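Local coordinates for glycosylation Associate Protein 2 (Streptococcus agalactiae serotype V, PDB 6OYC) that probably acts with its Gap partners in glycosylating and exporting surface proteins through the accessory Sec system, at residues 272-277 against 352-357; 298-303 against 500-505; 438-443 against 472-477. All coordinates share one frame; numbering follows the deposited sequence.

Contact 1 of 3, residues 272-277 against 352-357; sequences GGERHI and QEKLAF
The carboxylate of E274 receives the ammonium group of K354 at one oxygen. NZ of K354 lies 2.9 Å from OE1 of E274, on the syn side and only 18° out of the carboxylate plane. This is both a hydrogen bond and a salt bridge. The two side chains come from opposite directions and meet at their charged ends. CE of K354 follows at 3.6 Å from OE1 of E274. The E274 chain is extended beyond CG, which carries its carboxylate out from the strand to K354. The K354 chain bends at chi2 (-62°) and is then straight to NZ. The contact joins an edge strand of the mixed sheet, 274-277, to helix 341-358, in a domain consistent with the alpha/beta-hydrolase clan. The backbone of E274 pairs with T286 on the neighbouring strand 283-289. K354 also packs on F288 of that strand. E353, one residue before K354, adds a looser salt bridge, with its OE1 3.6 Å from NZ of K354. OE1 of E274 and OE1 of E353 are 5.0 Å apart. The ammonium group bridges these like charges and would be expected to ease their repulsion.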
loop_
_atom_site.group_PDB
_atom_site.type_symbol
_atom_site.label_atom_id
_atom_site.label_comp_id
_atom_site.label_asym_id
_atom_site.label_seq_id
_atom_site.Cartn_x
_atom_site.Cartn_y
_atom_site.Cartn_z
ATOM N N GLY B 272 -2.694 7.903 -6.098
ATOM C CA GLY B 272 -3.776 6.990 -6.420
ATOM C C GLY B 272 -3.907 5.790 -5.500
ATOM O O GLY B 272 -4.905 5.067 -5.603
ATOM N N GLY B 273 -2.946 5.555 -4.601
ATOM C CA GLY B 273 -3.029 4.397 -3.727
ATOM C C GLY B 273 -4.235 4.449 -2.804
ATOM O O GLY B 273 -4.746 5.513 -2.457
ATOM N N GLU B 274 -4.697 3.274 -2.393
ATOM C CA GLU B 274 -5.911 3.152 -1.597
ATOM C C GLU B 274 -5.621 2.412 -0.297
ATOM O O GLU B 274 -4.854 1.440 -0.275
ATOM C CB GLU B 274 -7.009 2.415 -2.377
ATOM C CG GLU B 274 -7.626 3.230 -3.520
ATOM C CD GLU B 274 -8.890 2.562 -4.085
ATOM O OE1 GLU B 274 -8.774 1.691 -4.978
ATOM O OE2 GLU B 274 -9.998 2.893 -3.610
ATOM N N ARG B 275 -6.252 2.871 0.780
ATOM C CA ARG B 275 -6.123 2.273 2.100
ATOM C C ARG B 275 -7.417 1.551 2.447
ATOM O O ARG B 275 -8.505 2.094 2.241
ATOM C CB ARG B 275 -5.821 3.351 3.139
ATOM C CG ARG B 275 -5.843 2.891 4.610
ATOM C CD ARG B 275 -5.026 3.882 5.456
ATOM N NE ARG B 275 -5.140 3.664 6.890
ATOM C CZ ARG B 275 -6.099 4.177 7.656
ATOM N NH1 ARG B 275 -7.052 4.941 7.132
ATOM N NH2 ARG B 275 -6.097 3.936 8.951
ATOM N N HIS B 276 -7.300 0.335 2.969
ATOM C CA HIS B 276 -8.442 -0.405 3.477
ATOM C C HIS B 276 -8.125 -0.857 4.897
ATOM O O HIS B 276 -6.957 -1.066 5.241
ATOM C CB HIS B 276 -8.774 -1.609 2.567
ATOM C CG HIS B 276 -8.625 -1.316 1.103
ATOM N ND1 HIS B 276 -9.701 -1.111 0.270
ATOM C CD2 HIS B 276 -7.520 -1.175 0.330
ATOM C CE1 HIS B 276 -9.268 -0.868 -0.956
ATOM N NE2 HIS B 276 -7.949 -0.895 -0.945
ATOM N N ILE B 277 -9.161 -1.000 5.730
ATOM C CA ILE B 277 -8.955 -1.268 7.151
ATOM C C ILE B 277 -10.151 -2.023 7.721
ATOM O O ILE B 277 -11.281 -1.885 7.250
ATOM C CB ILE B 277 -8.698 0.055 7.914
ATOM C CG1 ILE B 277 -8.103 -0.212 9.281
ATOM C CG2 ILE B 277 -9.963 0.892 8.037
ATOM C CD1 ILE B 277 -7.309 0.969 9.791
ATOM N N GLN B 352 -12.111 -8.018 -6.851
ATOM C CA GLN B 352 -13.339 -8.130 -7.641
ATOM C C GLN B 352 -13.827 -6.767 -8.104
ATOM O O GLN B 352 -14.367 -6.638 -9.212
ATOM C CB GLN B 352 -14.434 -8.834 -6.835
ATOM C CG GLN B 352 -14.071 -10.268 -6.496
ATOM C CD GLN B 352 -15.212 -11.114 -5.921
ATOM O OE1 GLN B 352 -15.300 -12.303 -6.227
ATOM N NE2 GLN B 352 -16.054 -10.522 -5.063
ATOM N N GLU B 353 -13.632 -5.738 -7.278
ATOM C CA GLU B 353 -14.068 -4.405 -7.662
ATOM C C GLU B 353 -13.314 -3.912 -8.892
ATOM O O GLU B 353 -13.904 -3.278 -9.775
ATOM C CB GLU B 353 -13.896 -3.451 -6.485
ATOM C CG GLU B 353 -14.531 -2.091 -6.655
ATOM C CD GLU B 353 -14.103 -1.129 -5.549
ATOM O OE1 GLU B 353 -13.353 -0.171 -5.845
ATOM O OE2 GLU B 353 -14.502 -1.344 -4.382
ATOM N N LYS B 354 -12.017 -4.216 -8.992
ATOM C CA LYS B 354 -11.264 -3.738 -10.147
ATOM C C LYS B 354 -11.524 -4.580 -11.389
ATOM O O LYS B 354 -11.450 -4.056 -12.509
ATOM C CB LYS B 354 -9.772 -3.713 -9.838
ATOM C CG LYS B 354 -9.448 -2.995 -8.555
ATOM C CD LYS B 354 -9.853 -1.541 -8.605
ATOM C CE LYS B 354 -9.869 -0.941 -7.199
ATOM N NZ LYS B 354 -10.152 0.520 -7.241
ATOM N N LEU B 355 -11.802 -5.878 -11.219
ATOM C CA LEU B 355 -12.309 -6.671 -12.334
ATOM C C LEU B 355 -13.603 -6.075 -12.865
ATOM O O LEU B 355 -13.748 -5.849 -14.074
ATOM C CB LEU B 355 -12.528 -8.120 -11.902
ATOM C CG LEU B 355 -11.289 -9.010 -11.960
ATOM C CD1 LEU B 355 -11.491 -10.235 -11.106
ATOM C CD2 LEU B 355 -10.974 -9.404 -13.365
ATOM N N ALA B 356 -14.550 -5.795 -11.961
ATOM C CA ALA B 356 -15.809 -5.166 -12.352
ATOM C C ALA B 356 -15.565 -3.861 -13.101
ATOM O O ALA B 356 -16.097 -3.651 -14.197
ATOM C CB ALA B 356 -16.681 -4.931 -11.116
ATOM N N PHE B 357 -14.748 -2.973 -12.531
ATOM C CA PHE B 357 -14.427 -1.716 -13.206
ATOM C C PHE B 357 -13.946 -1.950 -14.634
ATOM O O PHE B 357 -14.311 -1.201 -15.544
ATOM C CB PHE B 357 -13.364 -0.953 -12.410
ATOM C CG PHE B 357 -12.899 0.331 -13.062
ATOM C CD1 PHE B 357 -13.569 1.527 -12.838
ATOM C CD2 PHE B 357 -11.775 0.349 -13.867
ATOM C CE1 PHE B 357 -13.122 2.720 -13.414
ATOM C CE2 PHE B 357 -11.327 1.533 -14.448
ATOM C CZ PHE B 357 -11.998 2.719 -14.220
#

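Contact 2 of 3, residues 298-303 against 500-505; sequences TVYFSG and AWFTSQ
Y300 on strand 297-301 and F502 on helix 495-514 face each other with their CA atoms 11.2 Å apart, so the backbones are well separated and long side chains must span the gap. Both side chains leave their backbones toward the other segment. In both residues CG stands anti to the backbone N, with chi1 -176° for Y300 and -178° for F502. That sends each ring out from its backbone to meet the other. The touch is narrow. CZ of F502 comes to 3.8 Å from CE1 of Y300 and sits equally close to CD1 of Y300, in an oblique approach. The ring planes are inclined at 65° and the centroids are 5.8 Å apart. The pairing is purely apolar. No hydrogen bond crosses between the segments. M315 of helix 313-318 touches both rings and extends the buried packing. F502 also meets Y506 edge-to-face, and it reaches S368 on strand 365-370, whose OG is bonded to O of V299. The Y300 side chain also touches residues at the end of strand 365-370 and the start of helix 372-381 that resemble a nucleophile elbow, a role not confirmed. Packing of a C-terminal helix against the central sheet is consistent with the alpha/beta-hydrolase fold, the clan of this family.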
loop_
_atom_site.group_PDB
_atom_site.type_symbol
_atom_site.label_atom_id
_atom_site.label_comp_id
_atom_site.label_asym_id
_atom_site.label_seq_id
_atom_site.Cartn_x
_atom_site.Cartn_y
_atom_site.Cartn_z
ATOM N N THR B 298 -3.523 -8.111 -13.937
ATOM C CA THR B 298 -2.469 -8.837 -13.234
ATOM C C THR B 298 -2.255 -8.277 -11.827
ATOM O O THR B 298 -1.904 -7.103 -11.668
ATOM C CB THR B 298 -1.174 -8.769 -14.029
ATOM O OG1 THR B 298 -0.829 -7.391 -14.232
ATOM C CG2 THR B 298 -1.355 -9.464 -15.373
ATOM N N VAL B 299 -2.402 -9.130 -10.817
ATOM C CA VAL B 299 -2.321 -8.732 -9.413
ATOM C C VAL B 299 -1.027 -9.271 -8.815
ATOM O O VAL B 299 -0.749 -10.476 -8.895
ATOM C CB VAL B 299 -3.542 -9.242 -8.624
ATOM C CG1 VAL B 299 -3.441 -8.873 -7.145
ATOM C CG2 VAL B 299 -4.837 -8.717 -9.233
ATOM N N TYR B 300 -0.241 -8.386 -8.202
ATOM C CA TYR B 300 0.983 -8.771 -7.500
ATOM C C TYR B 300 0.835 -8.466 -6.017
ATOM O O TYR B 300 0.675 -7.301 -5.642
ATOM C CB TYR B 300 2.197 -8.038 -8.064
ATOM C CG TYR B 300 3.507 -8.469 -7.441
ATOM C CD1 TYR B 300 3.945 -9.791 -7.538
ATOM C CD2 TYR B 300 4.317 -7.554 -6.760
ATOM C CE1 TYR B 300 5.147 -10.189 -6.974
ATOM C CE2 TYR B 300 5.518 -7.948 -6.185
ATOM C CZ TYR B 300 5.930 -9.266 -6.298
ATOM O OH TYR B 300 7.124 -9.659 -5.738
ATOM N N PHE B 301 0.879 -9.510 -5.183
ATOM C CA PHE B 301 0.939 -9.328 -3.737
ATOM C C PHE B 301 2.383 -9.074 -3.306
ATOM O O PHE B 301 3.291 -9.833 -3.665
ATOM C CB PHE B 301 0.406 -10.555 -3.004
ATOM C CG PHE B 301 -1.094 -10.711 -3.048
ATOM C CD1 PHE B 301 -1.723 -11.192 -4.188
ATOM C CD2 PHE B 301 -1.866 -10.434 -1.934
ATOM C CE1 PHE B 301 -3.089 -11.357 -4.229
ATOM C CE2 PHE B 301 -3.244 -10.602 -1.970
ATOM C CZ PHE B 301 -3.856 -11.062 -3.119
ATOM N N SER B 302 2.595 -8.017 -2.523
ATOM C CA SER B 302 3.944 -7.683 -2.094
ATOM C C SER B 302 4.476 -8.741 -1.137
ATOM O O SER B 302 3.731 -9.323 -0.337
ATOM C CB SER B 302 3.973 -6.310 -1.415
ATOM O OG SER B 302 3.632 -5.270 -2.309
ATOM N N GLY B 303 5.783 -8.983 -1.222
ATOM C CA GLY B 303 6.450 -9.834 -0.260
ATOM C C GLY B 303 6.605 -9.152 1.108
ATOM O O GLY B 303 6.137 -8.040 1.360
ATOM N N ALA B 500 13.928 -13.835 -13.044
ATOM C CA ALA B 500 13.852 -14.109 -14.476
ATOM C C ALA B 500 12.755 -15.112 -14.791
ATOM O O ALA B 500 12.022 -14.952 -15.768
ATOM C CB ALA B 500 15.202 -14.613 -14.987
ATOM N N TRP B 501 12.618 -16.146 -13.965
ATOM C CA TRP B 501 11.556 -17.121 -14.176
ATOM C C TRP B 501 10.186 -16.471 -14.044
ATOM O O TRP B 501 9.309 -16.658 -14.898
ATOM C CB TRP B 501 11.695 -18.273 -13.182
ATOM C CG TRP B 501 10.539 -19.221 -13.254
ATOM C CD1 TRP B 501 10.411 -20.288 -14.089
ATOM C CD2 TRP B 501 9.332 -19.172 -12.479
ATOM N NE1 TRP B 501 9.208 -20.916 -13.878
ATOM C CE2 TRP B 501 8.525 -20.251 -12.896
ATOM C CE3 TRP B 501 8.858 -18.327 -11.471
ATOM C CZ2 TRP B 501 7.271 -20.509 -12.337
ATOM C CZ3 TRP B 501 7.610 -18.586 -10.919
ATOM C CH2 TRP B 501 6.832 -19.664 -11.355
ATOM N N PHE B 502 9.985 -15.711 -12.962
ATOM C CA PHE B 502 8.700 -15.067 -12.703
ATOM C C PHE B 502 8.306 -14.148 -13.851
ATOM O O PHE B 502 7.178 -14.213 -14.355
ATOM C CB PHE B 502 8.778 -14.294 -11.384
ATOM C CG PHE B 502 7.487 -13.624 -10.969
ATOM C CD1 PHE B 502 6.563 -14.298 -10.174
ATOM C CD2 PHE B 502 7.225 -12.304 -11.322
ATOM C CE1 PHE B 502 5.381 -13.676 -9.765
ATOM C CE2 PHE B 502 6.051 -11.675 -10.919
ATOM C CZ PHE B 502 5.127 -12.360 -10.141
ATOM N N THR B 503 9.227 -13.286 -14.283
ATOM C CA THR B 503 8.896 -12.382 -15.374
ATOM C C THR B 503 8.758 -13.129 -16.698
ATOM O O THR B 503 7.934 -12.744 -17.538
ATOM C CB THR B 503 9.941 -11.266 -15.489
ATOM O OG1 THR B 503 9.672 -10.496 -16.667
ATOM C CG2 THR B 503 11.345 -11.826 -15.592
ATOM N N SER B 504 9.540 -14.197 -16.899
ATOM C CA SER B 504 9.410 -15.003 -18.110
ATOM C C SER B 504 8.073 -15.730 -18.136
ATOM O O SER B 504 7.381 -15.749 -19.163
ATOM C CB SER B 504 10.564 -16.003 -18.212
ATOM O OG SER B 504 10.192 -17.149 -18.962
ATOM N N GLN B 505 7.697 -16.341 -17.012
ATOM C CA GLN B 505 6.402 -17.000 -16.936
ATOM C C GLN B 505 5.267 -16.027 -17.220
ATOM O O GLN B 505 4.253 -16.409 -17.814
ATOM C CB GLN B 505 6.235 -17.642 -15.565
ATOM C CG GLN B 505 5.557 -18.984 -15.606
ATOM C CD GLN B 505 6.293 -19.991 -16.458
ATOM O OE1 GLN B 505 7.518 -19.937 -16.590
ATOM N NE2 GLN B 505 5.548 -20.922 -17.042
#

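Contact 3 of 3, residues 438-443 against 472-477; sequences YFWKSI and LQYFRG
W440 and Y474 make the aromatic part of this contact. The six-membered ring of W440 and the ring of Y474 are almost parallel, with planes 3° apart. They are slid past each other, and the centroids stand 5.0 Å apart, so overlap is slight. CE3 of W440 takes the closest approach. It is 3.5 Å from CE1 of Y474 and just as near CD1 of Y474. CZ3 of W440 is 3.7 Å from CD1 of Y474. F439 lies on the other side of the indole plane. Its CD2 is 3.5 Å above that plane, over the ring centre, with the edge of the phenyl ring turned to the indole. The tryptophan is thus held between two aromatic residues. With CG of W440 anti to the carbonyl carbon (chi1 -61°), the indole is turned toward Y474.

The aliphatic part is smaller. CG2 of I443 lies 4.4 Å from CD2 of Y474, while the rest of the I443 chain leads away.

The contact joins helix 429-444 to segment 472-477, at the C-terminal end of the helix that starts at 467, in the part of the alpha/beta-hydrolase-like domain that carries the last strands of the mixed sheet. F475, next to Y474, packs on I482 of strand 482-487, the outermost strand on that side.

Polar atoms at the ring ends have partners outside the two segments. OH of Y474 is hydrogen-bonded to OE1 of E444, the residue after I443, which ties the tyrosine to the same helix a second time. The same OH of Y474 lies 3.7 Å from CB of W440. NE1 of W440 is hydrogen-bonded to OD1 of N397. Within 472-477, N of F475 bonds to O of L472 at 2.8 Å, closing a turn that holds Q473 and Y474.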
loop_
_atom_site.group_PDB
_atom_site.type_symbol
_atom_site.label_atom_id
_atom_site.label_comp_id
_atom_site.label_asym_id
_atom_site.label_seq_id
_atom_site.Cartn_x
_atom_site.Cartn_y
_atom_site.Cartn_z
ATOM N N TYR B 438 -5.882 -23.598 8.493
ATOM C CA TYR B 438 -6.528 -22.357 8.074
ATOM C C TYR B 438 -6.320 -22.090 6.590
ATOM O O TYR B 438 -7.249 -21.681 5.883
ATOM C CB TYR B 438 -5.967 -21.207 8.903
ATOM C CG TYR B 438 -6.706 -19.905 8.768
ATOM C CD1 TYR B 438 -7.899 -19.690 9.443
ATOM C CD2 TYR B 438 -6.193 -18.877 7.995
ATOM C CE1 TYR B 438 -8.567 -18.484 9.346
ATOM C CE2 TYR B 438 -6.859 -17.668 7.886
ATOM C CZ TYR B 438 -8.042 -17.480 8.568
ATOM O OH TYR B 438 -8.707 -16.289 8.468
ATOM N N PHE B 439 -5.103 -22.312 6.101
ATOM C CA PHE B 439 -4.838 -22.118 4.681
ATOM C C PHE B 439 -5.629 -23.108 3.821
ATOM O O PHE B 439 -6.310 -22.707 2.864
ATOM C CB PHE B 439 -3.336 -22.240 4.407
ATOM C CG PHE B 439 -2.988 -22.160 2.945
ATOM C CD1 PHE B 439 -2.806 -20.928 2.330
ATOM C CD2 PHE B 439 -2.865 -23.314 2.179
ATOM C CE1 PHE B 439 -2.499 -20.852 0.984
ATOM C CE2 PHE B 439 -2.557 -23.244 0.836
ATOM C CZ PHE B 439 -2.376 -22.018 0.234
ATOM N N TRP B 440 -5.556 -24.406 4.142
ATOM C CA TRP B 440 -6.139 -25.410 3.249
ATOM C C TRP B 440 -7.661 -25.406 3.263
ATOM O O TRP B 440 -8.264 -25.831 2.274
ATOM C CB TRP B 440 -5.597 -26.794 3.592
ATOM C CG TRP B 440 -4.156 -26.818 3.414
ATOM C CD1 TRP B 440 -3.223 -26.782 4.395
ATOM C CD2 TRP B 440 -3.443 -26.808 2.170
ATOM N NE1 TRP B 440 -1.963 -26.769 3.844
ATOM C CE2 TRP B 440 -2.073 -26.786 2.479
ATOM C CE3 TRP B 440 -3.829 -26.830 0.830
ATOM C CZ2 TRP B 440 -1.086 -26.787 1.495
ATOM C CZ3 TRP B 440 -2.842 -26.830 -0.145
ATOM C CH2 TRP B 440 -1.494 -26.806 0.191
ATOM N N LYS B 441 -8.288 -24.909 4.336
ATOM C CA LYS B 441 -9.740 -24.827 4.348
ATOM C C LYS B 441 -10.233 -23.849 3.286
ATOM O O LYS B 441 -11.275 -24.066 2.663
ATOM C CB LYS B 441 -10.250 -24.438 5.739
ATOM C CG LYS B 441 -11.563 -23.652 5.735
ATOM C CD LYS B 441 -11.827 -22.956 7.067
ATOM C CE LYS B 441 -13.102 -22.134 7.015
ATOM N NZ LYS B 441 -14.297 -22.905 7.473
ATOM N N SER B 442 -9.497 -22.765 3.071
ATOM C CA SER B 442 -9.822 -21.870 1.967
ATOM C C SER B 442 -9.658 -22.584 0.630
ATOM O O SER B 442 -10.484 -22.436 -0.275
ATOM C CB SER B 442 -8.927 -20.628 2.036
ATOM O OG SER B 442 -9.204 -19.726 0.985
ATOM N N ILE B 443 -8.585 -23.360 0.499
ATOM C CA ILE B 443 -8.331 -24.119 -0.722
ATOM C C ILE B 443 -9.451 -25.127 -0.964
ATOM O O ILE B 443 -10.148 -25.068 -1.981
ATOM C CB ILE B 443 -6.961 -24.814 -0.641
ATOM C CG1 ILE B 443 -5.844 -23.768 -0.530
ATOM C CG2 ILE B 443 -6.762 -25.728 -1.829
ATOM C CD1 ILE B 443 -5.991 -22.611 -1.486
ATOM N N LEU B 472 -0.153 -30.329 -4.951
ATOM C CA LEU B 472 -0.553 -31.359 -5.903
ATOM C C LEU B 472 -1.559 -32.316 -5.284
ATOM O O LEU B 472 -2.553 -32.682 -5.923
ATOM C CB LEU B 472 0.671 -32.124 -6.392
ATOM C CG LEU B 472 1.742 -31.265 -7.056
ATOM C CD1 LEU B 472 3.117 -31.773 -6.703
ATOM C CD2 LEU B 472 1.552 -31.263 -8.554
ATOM N N GLN B 473 -1.325 -32.716 -4.031
ATOM C CA GLN B 473 -2.214 -33.661 -3.366
ATOM C C GLN B 473 -3.664 -33.195 -3.394
ATOM O O GLN B 473 -4.581 -34.026 -3.406
ATOM C CB GLN B 473 -1.750 -33.885 -1.926
ATOM C CG GLN B 473 -0.379 -34.546 -1.819
ATOM C CD GLN B 473 0.012 -34.907 -0.382
ATOM O OE1 GLN B 473 -0.801 -35.423 0.394
ATOM N NE2 GLN B 473 1.272 -34.639 -0.026
ATOM N N TYR B 474 -3.894 -31.879 -3.431
ATOM C CA TYR B 474 -5.258 -31.360 -3.432
ATOM C C TYR B 474 -5.900 -31.373 -4.804
ATOM O O TYR B 474 -7.087 -31.053 -4.917
ATOM C CB TYR B 474 -5.295 -29.948 -2.861
ATOM C CG TYR B 474 -5.721 -29.975 -1.421
ATOM C CD1 TYR B 474 -4.780 -30.005 -0.394
ATOM C CD2 TYR B 474 -7.067 -30.033 -1.086
ATOM C CE1 TYR B 474 -5.174 -30.055 0.939
ATOM C CE2 TYR B 474 -7.463 -30.092 0.231
ATOM C CZ TYR B 474 -6.516 -30.095 1.245
ATOM O OH TYR B 474 -6.905 -30.147 2.566
ATOM N N PHE B 475 -5.150 -31.729 -5.841
ATOM C CA PHE B 475 -5.729 -32.026 -7.143
ATOM C C PHE B 475 -5.535 -33.502 -7.464
ATOM O O PHE B 475 -6.504 -34.267 -7.443
ATOM C CB PHE B 475 -5.132 -31.110 -8.219
ATOM C CG PHE B 475 -5.290 -29.651 -7.901
ATOM C CD1 PHE B 475 -4.293 -28.975 -7.227
ATOM C CD2 PHE B 475 -6.464 -28.972 -8.239
ATOM C CE1 PHE B 475 -4.434 -27.645 -6.907
ATOM C CE2 PHE B 475 -6.632 -27.654 -7.929
ATOM C CZ PHE B 475 -5.615 -26.972 -7.259
ATOM N N ARG B 476 -4.302 -33.934 -7.752
ATOM C CA ARG B 476 -3.993 -35.338 -8.036
ATOM C C ARG B 476 -4.707 -35.826 -9.296
ATOM O O ARG B 476 -4.092 -36.466 -10.157
ATOM C CB ARG B 476 -4.348 -36.220 -6.832
ATOM C CG ARG B 476 -3.948 -37.684 -6.964
ATOM C CD ARG B 476 -4.275 -38.450 -5.691
ATOM N NE ARG B 476 -3.597 -37.884 -4.527
ATOM C CZ ARG B 476 -2.382 -38.240 -4.124
ATOM N NH1 ARG B 476 -1.704 -39.165 -4.791
ATOM N NH2 ARG B 476 -1.843 -37.672 -3.053
ATOM N N GLY B 477 -6.007 -35.549 -9.400
ATOM C CA GLY B 477 -6.719 -35.715 -10.648
ATOM C C GLY B 477 -6.143 -34.828 -11.732
ATOM O O GLY B 477 -5.448 -35.312 -12.629
#

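Contacts 1 and 2 both reach the eight-stranded mixed sheet. Contact 1 is at an edge strand, 274-277, and contact 2 is at the inner strand 297-301. Their centres are 20 Å apart, and their nearest atoms are about 7 Å apart. Contact 3 is more peripheral, with its centre about 29 Å from the centre of the chain. Its centre lies 22 Å from that of contact 2 and 28 Å from that of contact 1. In sequence, both segments of contact 3 fall between 298-303 and 500-505. In contact 2, Y300 touches the residues that resemble a nucleophile elbow. S371 there, with H491 and D461, has catalytic-triad geometry, but an active-site role is not confirmed.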